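PDB 2B0R: possible adenyl cyclase-associated protein from Cryptosporidium parvum, which probably binds and sequesters monomeric (G-) actin, as a member of the cyclase-associated protein family. Local coordinates for residues R84-Q89 with I103-G108; I121-T126 with V140-S145; N107-S112 with I128-S133; K72-V77 with V91-I96; I132-S137 with V151-S156. All coordinates share one frame; numbering follows the deposited sequence.

Contact 1: R84-Q89 with I103-G108; sequences RIIVEQ and IFLVNG
Ile85 and Phe104 stand side by side, pointing the same way, on successive coils of the parallel β-helix characteristic of the C-terminal domain of cyclase-associated proteins. The ring is met obliquely: CD2 of Phe104 rests 3.7 Å from CB of Ile85, and farther out CE2 of Phe104 lies 3.9 Å from CD1 of Ile85. CG of Phe104 lies beside the backbone N (chi1 -60°), and the ring leans nearer to Ile85 than its root does. Phe104 also packs on Ile121 and Leu123 of the next coil and on Ile96 of the facing sheet, which places this pair in the core between the two sheets. On the other face of the sheet, Arg84 runs out extended from CG to NE across Ile103. The CG2 methyl of Ile103 lies over one face of the guanidinium, toward its rim, 3.9 Å from NE of Arg84. Next to them Ile86 and Leu105 lie alongside each other, CG2 of Ile86 4.2 Å from CD2 of Leu105. The backbones run parallel, bonded from Ile85 N to Ile103 O, from Leu105 N to Ile85 O and from Val87 N to Leu105 O. Beyond the strands the Asn107 amide takes over: ND2 of Asn107 donates to O of Glu88 at 3.0 Å, in the carbonyl plane of Glu88, with that oxygen 19° out of the Asn107 amide plane.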
# COMPACT_ATOMS: atom_id res chain seq x y z
N ARG A 84 7.38 19.14 -16.15
CA ARG A 84 7.47 18.12 -17.19
C ARG A 84 8.95 17.73 -17.29
O ARG A 84 9.82 18.59 -17.39
CB ARG A 84 6.86 18.61 -18.55
CG ARG A 84 6.27 17.42 -19.47
CD ARG A 84 5.53 17.82 -20.84
NE ARG A 84 4.54 16.79 -21.31
CZ ARG A 84 3.21 16.98 -21.45
NH1 ARG A 84 2.66 18.19 -21.20
NH2 ARG A 84 2.40 15.98 -21.85
N ILE A 85 9.23 16.43 -17.20
CA ILE A 85 10.55 15.88 -17.53
C ILE A 85 10.45 14.94 -18.75
O ILE A 85 9.47 14.21 -18.90
CB ILE A 85 11.19 15.14 -16.35
CG1 ILE A 85 11.49 16.11 -15.20
CG2 ILE A 85 12.47 14.43 -16.78
CD1 ILE A 85 10.33 16.31 -14.24
N ILE A 86 11.45 15.01 -19.62
CA ILE A 86 11.42 14.33 -20.89
C ILE A 86 12.74 13.67 -21.10
O ILE A 86 13.79 14.33 -21.12
CB ILE A 86 11.21 15.30 -22.07
CG1 ILE A 86 9.93 16.12 -21.89
CG2 ILE A 86 11.15 14.55 -23.39
CD1 ILE A 86 9.67 17.17 -23.03
N VAL A 87 12.70 12.36 -21.28
CA VAL A 87 13.90 11.58 -21.59
C VAL A 87 13.81 11.12 -23.04
O VAL A 87 12.88 10.42 -23.43
CB VAL A 87 14.08 10.40 -20.56
CG1 VAL A 87 15.28 9.57 -20.89
CG2 VAL A 87 14.22 10.97 -19.18
N GLU A 88 14.75 11.56 -23.86
CA GLU A 88 14.64 11.29 -25.30
C GLU A 88 15.11 9.90 -25.67
O GLU A 88 14.47 9.22 -26.47
CB GLU A 88 15.37 12.35 -26.10
CG GLU A 88 14.68 13.70 -26.00
CD GLU A 88 14.95 14.66 -27.18
OE1 GLU A 88 16.03 14.59 -27.83
OE2 GLU A 88 14.05 15.49 -27.42
N GLN A 89 16.23 9.47 -25.10
CA GLN A 89 16.79 8.20 -25.46
C GLN A 89 16.20 7.07 -24.65
O GLN A 89 15.76 7.25 -23.49
CB GLN A 89 18.31 8.21 -25.28
CG GLN A 89 19.05 9.32 -26.01
CD GLN A 89 18.77 9.35 -27.49
OE1 GLN A 89 18.83 8.33 -28.16
NE2 GLN A 89 18.46 10.51 -28.00
N ILE A 103 5.15 15.29 -14.49
CA ILE A 103 4.80 14.58 -15.73
C ILE A 103 6.09 14.14 -16.37
O ILE A 103 7.04 14.93 -16.46
CB ILE A 103 4.04 15.46 -16.73
CG1 ILE A 103 2.70 15.92 -16.12
CG2 ILE A 103 3.79 14.70 -18.06
CD1 ILE A 103 2.05 17.11 -16.86
N PHE A 104 6.13 12.88 -16.79
CA PHE A 104 7.32 12.34 -17.41
C PHE A 104 6.96 11.84 -18.79
O PHE A 104 5.98 11.11 -18.94
CB PHE A 104 7.91 11.19 -16.57
CG PHE A 104 8.30 11.59 -15.17
CD1 PHE A 104 7.40 11.44 -14.11
CD2 PHE A 104 9.54 12.10 -14.91
CE1 PHE A 104 7.76 11.82 -12.82
CE2 PHE A 104 9.90 12.49 -13.65
CZ PHE A 104 9.01 12.35 -12.60
N LEU A 105 7.75 12.22 -19.79
CA LEU A 105 7.65 11.59 -21.08
C LEU A 105 8.93 10.87 -21.30
O LEU A 105 9.99 11.44 -21.12
CB LEU A 105 7.40 12.60 -22.20
CG LEU A 105 7.09 12.03 -23.61
CD1 LEU A 105 5.63 11.64 -23.77
CD2 LEU A 105 7.46 13.05 -24.70
N VAL A 106 8.84 9.59 -21.64
CA VAL A 106 10.04 8.77 -21.84
C VAL A 106 9.95 7.98 -23.14
O VAL A 106 8.86 7.71 -23.67
CB VAL A 106 10.32 7.80 -20.65
CG1 VAL A 106 10.45 8.56 -19.33
CG2 VAL A 106 9.28 6.71 -20.56
N ASN A 107 11.11 7.64 -23.66
CA ASN A 107 11.19 6.76 -24.81
C ASN A 107 10.84 5.31 -24.38
O ASN A 107 9.69 4.85 -24.52
CB ASN A 107 12.58 6.86 -25.40
CG ASN A 107 12.71 6.10 -26.69
OD1 ASN A 107 11.93 5.21 -26.99
ND2 ASN A 107 13.73 6.43 -27.44
N GLY A 108 11.84 4.61 -23.87
CA GLY A 108 11.60 3.35 -23.22
C GLY A 108 12.77 2.95 -22.37
O GLY A 108 13.74 3.70 -22.24

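Contact 2: I121-T126 with V140-S145; sequences IKLQMT and VNIYTS
Tyr143 lies across Gln124 and Lys122 on the more exposed face of a parallel strand pair. Its CB starts 3.8 Å from CB of Gln124, and the Gln124 amide plane is turned 40° from the ring. With CG beside the backbone N (chi1 -59°), the ring heads back along the strands. There CD1 of Tyr143 meets O of Leu123 at 3.5 Å, the carbonyl oxygen sitting at the ring edge and in its plane. That same oxygen accepts the backbone N-H of Tyr143. At the tip, OH of Tyr143 reaches CE of Lys122 at 3.7 Å, where the lysine chain comes across it before bending at its last torsion. At the end of the strand Met125 reaches over to the other segment: CG of Met125 lies 3.5 Å from N of Ser145, and its CE methyl comes 4.1 Å from CG2 of Thr144. The backbone bonds run from Asn141 N to Ile121 O, Leu123 N to Asn141 O and Met125 N to Tyr143 O. Within the β-helix, strand 102-106 borders this pair on one side and strand 161-166 on the other; Trp173 meets the Tyr143 ring edge-to-face, while Leu123 and Ile142 pack inward on Ile132 of strand 131-135.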
# COMPACT_ATOMS: atom_id res chain seq x y z
N ILE A 121 1.58 11.61 -10.16
CA ILE A 121 2.61 11.39 -11.19
C ILE A 121 1.98 10.91 -12.49
O ILE A 121 1.09 10.05 -12.46
CB ILE A 121 3.70 10.41 -10.69
CG1 ILE A 121 4.34 10.97 -9.43
CG2 ILE A 121 4.76 10.17 -11.75
CD1 ILE A 121 5.08 12.33 -9.67
N LYS A 122 2.42 11.46 -13.60
CA LYS A 122 1.92 11.01 -14.89
C LYS A 122 3.10 10.59 -15.70
O LYS A 122 4.02 11.39 -15.90
CB LYS A 122 1.20 12.13 -15.63
CG LYS A 122 -0.07 12.63 -14.94
CD LYS A 122 -0.85 13.51 -15.90
CE LYS A 122 -2.34 13.44 -15.65
NZ LYS A 122 -2.67 14.18 -14.43
N LEU A 123 3.12 9.33 -16.13
CA LEU A 123 4.21 8.86 -16.92
C LEU A 123 3.69 8.36 -18.27
O LEU A 123 2.75 7.56 -18.32
CB LEU A 123 4.98 7.76 -16.19
CG LEU A 123 5.99 6.96 -17.04
CD1 LEU A 123 7.38 7.52 -16.91
CD2 LEU A 123 6.02 5.55 -16.58
N GLN A 124 4.33 8.82 -19.35
CA GLN A 124 4.01 8.37 -20.68
C GLN A 124 5.25 7.91 -21.41
O GLN A 124 6.31 8.51 -21.29
CB GLN A 124 3.32 9.47 -21.49
CG GLN A 124 3.09 9.10 -22.98
CD GLN A 124 2.06 9.99 -23.68
OE1 GLN A 124 1.95 11.17 -23.39
NE2 GLN A 124 1.31 9.41 -24.61
N MET A 125 5.11 6.83 -22.16
CA MET A 125 6.19 6.27 -22.94
C MET A 125 5.82 6.32 -24.42
O MET A 125 4.66 6.21 -24.77
CB MET A 125 6.41 4.81 -22.52
CG MET A 125 5.27 3.90 -22.94
SD MET A 125 5.28 2.21 -22.32
CE MET A 125 4.75 2.46 -20.62
N THR A 126 6.82 6.48 -25.28
CA THR A 126 6.55 6.36 -26.73
C THR A 126 7.02 5.03 -27.25
O THR A 126 6.63 4.63 -28.35
CB THR A 126 7.27 7.40 -27.57
OG1 THR A 126 8.67 7.29 -27.33
CG2 THR A 126 6.79 8.79 -27.25
N VAL A 140 -0.97 7.78 -9.59
CA VAL A 140 -0.00 7.60 -10.65
C VAL A 140 -0.74 7.09 -11.85
O VAL A 140 -1.46 6.10 -11.78
CB VAL A 140 1.12 6.60 -10.28
CG1 VAL A 140 2.04 6.36 -11.49
CG2 VAL A 140 1.94 7.10 -9.11
N ASN A 141 -0.57 7.80 -12.96
CA ASN A 141 -1.16 7.42 -14.23
C ASN A 141 -0.04 7.07 -15.21
O ASN A 141 0.93 7.82 -15.41
CB ASN A 141 -2.02 8.56 -14.79
CG ASN A 141 -3.49 8.52 -14.29
OD1 ASN A 141 -3.81 7.96 -13.25
ND2 ASN A 141 -4.38 9.15 -15.06
N ILE A 142 -0.19 5.91 -15.82
CA ILE A 142 0.80 5.38 -16.74
C ILE A 142 0.19 5.27 -18.10
O ILE A 142 -0.79 4.53 -18.28
CB ILE A 142 1.31 3.99 -16.26
CG1 ILE A 142 2.10 4.16 -14.98
CG2 ILE A 142 2.20 3.39 -17.29
CD1 ILE A 142 2.30 2.88 -14.24
N TYR A 143 0.75 6.01 -19.06
CA TYR A 143 0.26 6.01 -20.46
C TYR A 143 1.15 5.17 -21.34
O TYR A 143 2.36 5.44 -21.47
CB TYR A 143 0.16 7.44 -21.01
CG TYR A 143 -0.77 8.34 -20.22
CD1 TYR A 143 -0.34 8.95 -19.04
CD2 TYR A 143 -2.07 8.58 -20.64
CE1 TYR A 143 -1.18 9.75 -18.31
CE2 TYR A 143 -2.92 9.40 -19.92
CZ TYR A 143 -2.47 9.97 -18.77
OH TYR A 143 -3.31 10.78 -18.05
N THR A 144 0.58 4.13 -21.94
CA THR A 144 1.40 3.19 -22.68
C THR A 144 1.37 3.54 -24.15
O THR A 144 0.44 4.15 -24.61
CB THR A 144 0.95 1.74 -22.47
OG1 THR A 144 -0.30 1.54 -23.10
CG2 THR A 144 0.78 1.44 -21.01
N SER A 145 2.44 3.17 -24.86
CA SER A 145 2.49 3.19 -26.31
C SER A 145 1.76 1.96 -26.82
O SER A 145 1.63 0.99 -26.11
CB SER A 145 3.93 3.12 -26.78
OG SER A 145 4.49 1.85 -26.47

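Contact 3: N107-S112 with I128-S133; sequences NGVISS and IVPTIS
Val109 and Val129 open the apolar part of the contact: CG2 of Val109 lies 3.7 Å from CG1 of Val129, the two side chains meeting at a slant. The same CG2 of Val109 comes 3.8 Å from CD of Pro130, so one methyl touches two successive residues of the other segment. It is placed there by a torsion that sets CG2 between the backbone N and the carbonyl carbon, the crowded position. Val109 packs further on Ile94 of strand 93-100 and Val129 on Ile113 of strand 112-116. Farther along, Ser112 and Thr131 meet through CB of Ser112 and CG2 of Thr131 at 3.6 Å; this threonine methyl also packs on Tyr154. These are stacked corners of the parallel β-helix, where the chain leaves one sheet and turns into the other. The polar contacts are correspondingly sparse. Thr131 N gives a weak, bent bond to O of Ser111 at 3.3 Å, and Val109 N points to O of Ile128, whose place is less sure. Pro130, with no N-H to offer, sets its ring carbons CG and CD among the carbonyl oxygens of Val109, Ile110 and Ser111. Regular pairing begins at Ser112 and Thr131, the one parallel bridge here, with a CA-H...O contact from CA of Ser112 to O of Thr131. Ser111 OG bonds to Asn92 O on the preceding coil.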
# COMPACT_ATOMS: atom_id res chain seq x y z
N ASN A 107 11.11 7.64 -23.66
CA ASN A 107 11.19 6.76 -24.81
C ASN A 107 10.84 5.31 -24.38
O ASN A 107 9.69 4.85 -24.52
CB ASN A 107 12.58 6.86 -25.40
CG ASN A 107 12.71 6.10 -26.69
OD1 ASN A 107 11.93 5.21 -26.99
ND2 ASN A 107 13.73 6.43 -27.44
N GLY A 108 11.84 4.61 -23.87
CA GLY A 108 11.60 3.35 -23.22
C GLY A 108 12.77 2.95 -22.37
O GLY A 108 13.74 3.70 -22.24
N VAL A 109 12.70 1.74 -21.80
CA VAL A 109 13.83 1.19 -21.03
C VAL A 109 14.14 -0.28 -21.37
O VAL A 109 13.30 -1.03 -21.81
CB VAL A 109 13.60 1.35 -19.50
CG1 VAL A 109 13.46 2.82 -19.15
CG2 VAL A 109 12.36 0.65 -19.08
N ILE A 110 15.38 -0.67 -21.17
CA ILE A 110 15.78 -2.05 -21.31
C ILE A 110 15.07 -2.87 -20.23
O ILE A 110 14.48 -3.93 -20.51
CB ILE A 110 17.34 -2.19 -21.21
CG1 ILE A 110 18.02 -1.57 -22.44
CG2 ILE A 110 17.77 -3.69 -21.00
CD1 ILE A 110 17.72 -2.32 -23.76
N SER A 111 15.08 -2.40 -19.00
CA SER A 111 14.47 -3.22 -17.96
C SER A 111 13.28 -2.54 -17.32
O SER A 111 12.12 -2.83 -17.68
CB SER A 111 15.51 -3.69 -16.93
OG SER A 111 16.33 -2.61 -16.56
N SER A 112 13.51 -1.61 -16.40
CA SER A 112 12.39 -1.13 -15.64
C SER A 112 12.37 0.37 -15.30
O SER A 112 13.39 1.04 -15.36
CB SER A 112 12.28 -1.96 -14.36
OG SER A 112 13.28 -1.53 -13.47
N ILE A 128 9.17 1.09 -25.71
CA ILE A 128 8.98 -0.07 -24.86
C ILE A 128 9.42 0.17 -23.40
O ILE A 128 10.53 0.66 -23.12
CB ILE A 128 9.72 -1.36 -25.41
CG1 ILE A 128 9.65 -1.45 -26.94
CG2 ILE A 128 9.13 -2.64 -24.76
CD1 ILE A 128 10.66 -2.54 -27.61
N VAL A 129 8.53 -0.18 -22.47
CA VAL A 129 8.88 -0.27 -21.05
C VAL A 129 8.43 -1.64 -20.55
O VAL A 129 7.26 -1.87 -20.37
CB VAL A 129 8.27 0.87 -20.19
CG1 VAL A 129 8.63 0.67 -18.74
CG2 VAL A 129 8.77 2.27 -20.66
N PRO A 130 9.38 -2.59 -20.41
CA PRO A 130 8.98 -3.97 -20.01
C PRO A 130 8.27 -4.05 -18.64
O PRO A 130 7.20 -4.70 -18.52
CB PRO A 130 10.31 -4.74 -19.98
CG PRO A 130 11.26 -3.92 -20.85
CD PRO A 130 10.82 -2.47 -20.68
N THR A 131 8.82 -3.32 -17.66
CA THR A 131 8.46 -3.44 -16.25
C THR A 131 8.35 -2.07 -15.62
O THR A 131 9.25 -1.22 -15.80
CB THR A 131 9.62 -4.22 -15.50
OG1 THR A 131 9.63 -5.57 -15.95
CG2 THR A 131 9.48 -4.20 -14.01
N ILE A 132 7.30 -1.85 -14.85
CA ILE A 132 7.23 -0.68 -13.96
C ILE A 132 6.92 -1.09 -12.52
O ILE A 132 6.09 -1.97 -12.27
CB ILE A 132 6.14 0.34 -14.37
CG1 ILE A 132 6.38 0.88 -15.78
CG2 ILE A 132 6.04 1.52 -13.33
CD1 ILE A 132 5.19 1.72 -16.31
N SER A 133 7.56 -0.42 -11.58
CA SER A 133 7.33 -0.73 -10.20
C SER A 133 6.93 0.51 -9.42
O SER A 133 7.59 1.56 -9.49
CB SER A 133 8.56 -1.46 -9.60
OG SER A 133 8.95 -0.87 -8.39

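Contact 4: K72-V77 with V91-I96; sequences KNKVSV and VNSIFI
Val75 meets Val91 at about a right angle, CG2 of Val75 lying 4.0 Å from CG1 of Val91. Val91 points toward the other segment, which brings its CG1 to Val75. Further along this inner face, the CG2 branch of Ile94, anti to the backbone N (CG1 chi1 -60°), packs 3.7 Å from O of Val75. On the outer face, Ser76 and Phe95 stand together: OG of Ser76 lies at the ring edge, near the ring plane, 4.0 Å from CD2 of Phe95. Lys74 runs extended beyond CG, and its CG passes 3.8 Å from OG of Ser93. The backbone grip is close at the far end, with Phe95 N to Val75 O and Val77 N to Phe95 O both at 2.8 Å, and longer from Val75 N to Ser93 O. Nearer the start of the two segments, Asn92 N bonds to O of Asn73 at 2.7 Å, and the Asn73 amide is held by Asp50 O and Ser70 N. In this right-handed β-helix, strand 51-55 lies on one side of the pair and strand 112-116 on the other, while Ile94, Ile96 and Val77 pack inward on Phe104 and Val106 of strand 102-106.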
# COMPACT_ATOMS: atom_id res chain seq x y z
N LYS A 72 23.17 1.96 -22.03
CA LYS A 72 24.15 1.73 -20.95
C LYS A 72 23.87 2.60 -19.73
O LYS A 72 24.44 2.38 -18.67
CB LYS A 72 25.57 2.03 -21.44
CG LYS A 72 26.03 1.15 -22.61
CD LYS A 72 27.45 1.50 -23.04
CE LYS A 72 27.77 0.81 -24.35
NZ LYS A 72 29.24 0.73 -24.51
N ASN A 73 23.00 3.60 -19.89
CA ASN A 73 22.78 4.60 -18.88
C ASN A 73 21.52 4.39 -18.05
O ASN A 73 20.54 3.78 -18.50
CB ASN A 73 22.71 5.99 -19.52
CG ASN A 73 24.05 6.45 -20.05
OD1 ASN A 73 24.20 6.68 -21.25
ND2 ASN A 73 25.02 6.58 -19.16
N LYS A 74 21.57 4.94 -16.85
CA LYS A 74 20.44 5.00 -15.96
C LYS A 74 20.03 6.46 -15.84
O LYS A 74 20.81 7.35 -16.17
CB LYS A 74 20.85 4.43 -14.59
CG LYS A 74 21.15 2.94 -14.66
CD LYS A 74 21.73 2.40 -13.40
CE LYS A 74 21.87 0.88 -13.52
NZ LYS A 74 22.67 0.22 -12.42
N VAL A 75 18.82 6.73 -15.40
CA VAL A 75 18.41 8.10 -15.11
C VAL A 75 17.77 8.05 -13.74
O VAL A 75 16.97 7.17 -13.48
CB VAL A 75 17.43 8.63 -16.19
CG1 VAL A 75 16.99 10.09 -15.92
CG2 VAL A 75 18.06 8.54 -17.57
N SER A 76 18.21 8.92 -12.83
CA SER A 76 17.60 9.07 -11.50
C SER A 76 16.93 10.43 -11.42
O SER A 76 17.58 11.46 -11.63
CB SER A 76 18.64 8.96 -10.37
OG SER A 76 18.99 7.61 -10.07
N VAL A 77 15.63 10.45 -11.14
CA VAL A 77 14.95 11.71 -10.94
C VAL A 77 14.47 11.83 -9.50
O VAL A 77 13.65 10.99 -9.05
CB VAL A 77 13.76 11.89 -11.90
CG1 VAL A 77 13.13 13.27 -11.68
CG2 VAL A 77 14.20 11.71 -13.34
N VAL A 91 17.04 4.21 -22.43
CA VAL A 91 18.10 4.02 -21.45
C VAL A 91 17.93 2.66 -20.81
O VAL A 91 16.94 1.94 -21.08
CB VAL A 91 18.03 5.11 -20.36
CG1 VAL A 91 18.47 6.44 -20.92
CG2 VAL A 91 16.60 5.24 -19.85
N ASN A 92 18.86 2.30 -19.93
CA ASN A 92 18.75 1.02 -19.25
C ASN A 92 17.48 0.89 -18.42
O ASN A 92 16.73 -0.10 -18.54
CB ASN A 92 19.95 0.77 -18.35
CG ASN A 92 19.99 -0.64 -17.85
OD1 ASN A 92 19.68 -0.90 -16.71
ND2 ASN A 92 20.29 -1.56 -18.73
N SER A 93 17.28 1.88 -17.56
CA SER A 93 16.23 1.87 -16.58
C SER A 93 16.14 3.27 -16.03
O SER A 93 17.05 4.08 -16.21
CB SER A 93 16.58 0.90 -15.44
OG SER A 93 17.75 1.33 -14.74
N ILE A 94 15.06 3.55 -15.34
CA ILE A 94 14.89 4.86 -14.78
C ILE A 94 14.40 4.69 -13.34
O ILE A 94 13.52 3.87 -13.08
CB ILE A 94 13.82 5.68 -15.57
CG1 ILE A 94 14.24 5.85 -17.04
CG2 ILE A 94 13.55 7.03 -14.88
CD1 ILE A 94 13.17 6.57 -17.93
N PHE A 95 14.94 5.49 -12.44
CA PHE A 95 14.54 5.48 -11.04
C PHE A 95 13.94 6.87 -10.70
O PHE A 95 14.59 7.89 -10.93
CB PHE A 95 15.76 5.12 -10.15
CG PHE A 95 15.47 5.15 -8.66
CD1 PHE A 95 14.57 4.25 -8.09
CD2 PHE A 95 16.12 6.07 -7.83
CE1 PHE A 95 14.30 4.26 -6.71
CE2 PHE A 95 15.87 6.08 -6.43
CZ PHE A 95 14.95 5.17 -5.88
N ILE A 96 12.69 6.91 -10.20
CA ILE A 96 12.02 8.18 -9.86
C ILE A 96 11.61 8.18 -8.41
O ILE A 96 10.81 7.36 -7.98
CB ILE A 96 10.79 8.43 -10.72
CG1 ILE A 96 11.15 8.50 -12.21
CG2 ILE A 96 10.11 9.71 -10.30
CD1 ILE A 96 9.95 8.25 -13.13

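Contact 5: I132-S137 with V151-S156; sequences ISLDKS and VEVYSS
Ile132 is in register with Val153 on parallel strands, 132-135 and 152-156, whose axes approach to 4.4 Å at 13°, with N-H...O bonds running from Ile132 N to Glu152 O, Tyr154 N to Ile132 O, Leu134 N to Tyr154 O and Ser156 N to Leu134 O. Inside, CG1 of Ile132 lies 3.9 Å from CG2 of Val151, and CG of Leu134 4.1 Å from CG1 of Val153. On the outer face the Tyr154 ring, its CG beside the backbone N (chi1 -66°), has O of Ile132 at its edge and in its plane. Its OH donates to OE2 of Glu152 at 3.1 Å, from above the carboxylate plane. Asp135 reaches across with CG anti to the backbone N (chi1 170°), and OG of Ser156 donates to OD2 of Asp135 at 2.8 Å, on the anti lone pair of that oxygen. Beyond the strand, Lys136 N bonds to O of Ser156. Val153, Tyr154 and Ser155 pair antiparallel with a strand of the second subunit, so the sheet runs on across the dimer interface. The hydroxyl bonds would be expected to stabilise the negative charges of Asp135 and Glu152; Glu152 also has a long, weak ion pair with Lys185 of the second subunit.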
# COMPACT_ATOMS: atom_id res chain seq x y z
N ILE A 132 7.30 -1.85 -14.85
CA ILE A 132 7.23 -0.68 -13.96
C ILE A 132 6.92 -1.09 -12.52
O ILE A 132 6.09 -1.97 -12.27
CB ILE A 132 6.14 0.34 -14.37
CG1 ILE A 132 6.38 0.88 -15.78
CG2 ILE A 132 6.04 1.52 -13.33
CD1 ILE A 132 5.19 1.72 -16.31
N SER A 133 7.56 -0.42 -11.58
CA SER A 133 7.33 -0.73 -10.20
C SER A 133 6.93 0.51 -9.42
O SER A 133 7.59 1.56 -9.49
CB SER A 133 8.56 -1.46 -9.60
OG SER A 133 8.95 -0.87 -8.39
N LEU A 134 5.82 0.38 -8.70
CA LEU A 134 5.27 1.47 -7.89
C LEU A 134 5.23 1.08 -6.45
O LEU A 134 4.60 0.09 -6.08
CB LEU A 134 3.84 1.81 -8.32
CG LEU A 134 3.50 2.07 -9.78
CD1 LEU A 134 2.06 2.45 -9.85
CD2 LEU A 134 4.36 3.16 -10.36
N ASP A 135 5.87 1.88 -5.62
CA ASP A 135 5.97 1.58 -4.22
C ASP A 135 5.75 2.85 -3.38
O ASP A 135 6.39 3.89 -3.63
CB ASP A 135 7.34 0.93 -3.93
CG ASP A 135 7.62 0.79 -2.45
OD1 ASP A 135 8.51 1.52 -1.95
OD2 ASP A 135 6.94 -0.01 -1.78
N LYS A 136 4.83 2.79 -2.41
CA LYS A 136 4.46 3.96 -1.57
C LYS A 136 4.17 5.21 -2.41
O LYS A 136 4.77 6.27 -2.19
CB LYS A 136 5.55 4.30 -0.54
CG LYS A 136 5.84 3.20 0.46
CD LYS A 136 7.03 3.59 1.32
CE LYS A 136 7.49 2.43 2.16
NZ LYS A 136 8.96 2.19 2.01
N SER A 137 3.26 5.10 -3.36
CA SER A 137 3.01 6.21 -4.23
C SER A 137 1.52 6.37 -4.45
O SER A 137 0.77 5.40 -4.33
CB SER A 137 3.77 6.00 -5.56
OG SER A 137 5.19 6.15 -5.41
N VAL A 151 3.06 -4.14 -20.54
CA VAL A 151 3.95 -3.76 -19.44
C VAL A 151 3.51 -4.38 -18.10
O VAL A 151 2.34 -4.46 -17.80
CB VAL A 151 4.07 -2.21 -19.35
CG1 VAL A 151 2.69 -1.58 -19.08
CG2 VAL A 151 5.10 -1.81 -18.32
N GLU A 152 4.48 -4.84 -17.32
CA GLU A 152 4.21 -5.44 -16.02
C GLU A 152 4.38 -4.40 -14.97
O GLU A 152 5.43 -3.76 -14.89
CB GLU A 152 5.19 -6.55 -15.77
CG GLU A 152 5.06 -7.70 -16.74
CD GLU A 152 5.99 -8.84 -16.39
OE1 GLU A 152 5.91 -9.87 -17.10
OE2 GLU A 152 6.81 -8.71 -15.44
N VAL A 153 3.33 -4.17 -14.20
CA VAL A 153 3.38 -3.15 -13.14
C VAL A 153 3.38 -3.84 -11.78
O VAL A 153 2.46 -4.58 -11.46
CB VAL A 153 2.22 -2.11 -13.23
CG1 VAL A 153 2.52 -0.91 -12.38
CG2 VAL A 153 1.97 -1.68 -14.66
N TYR A 154 4.44 -3.63 -11.02
CA TYR A 154 4.53 -4.14 -9.65
C TYR A 154 4.12 -3.02 -8.71
O TYR A 154 4.53 -1.86 -8.90
CB TYR A 154 5.95 -4.66 -9.36
CG TYR A 154 6.32 -5.89 -10.17
CD1 TYR A 154 6.75 -5.77 -11.52
CD2 TYR A 154 6.21 -7.17 -9.62
CE1 TYR A 154 7.08 -6.92 -12.29
CE2 TYR A 154 6.51 -8.32 -10.38
CZ TYR A 154 6.95 -8.20 -11.71
OH TYR A 154 7.24 -9.34 -12.43
N SER A 155 3.28 -3.35 -7.73
CA SER A 155 2.72 -2.35 -6.83
C SER A 155 2.67 -2.82 -5.41
O SER A 155 2.26 -3.96 -5.12
CB SER A 155 1.31 -1.95 -7.27
OG SER A 155 0.44 -3.06 -7.23
N SER A 156 3.06 -1.93 -4.51
CA SER A 156 3.03 -2.21 -3.08
C SER A 156 2.84 -0.89 -2.39
O SER A 156 3.47 0.11 -2.81
CB SER A 156 4.33 -2.86 -2.60
OG SER A 156 5.41 -2.01 -2.91

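How the contacts relate
Following the chain from the N terminus, contact 4 closes the first loop, 72-77 meeting 91-96. Segment 84-89 lies within that loop and pairs with 103-108, so contact 1 crosses contact 4. Contact 3 starts on the residues where contact 1 ends, Asn107 and Gly108, and closes on 128-133; segment 121-126 lies within this loop, so contact 2 crosses contact 3. Contact 5 takes up the end of contact 3 on Ile132 and Ser133 and crosses contact 2. Contacts 4 and 5 lie in one sheet of the β-helix, which contact 3 enters from the corner, and contacts 1 and 2 in the other, facing across the core through Phe104, Ile96, Ile142 and Ile132.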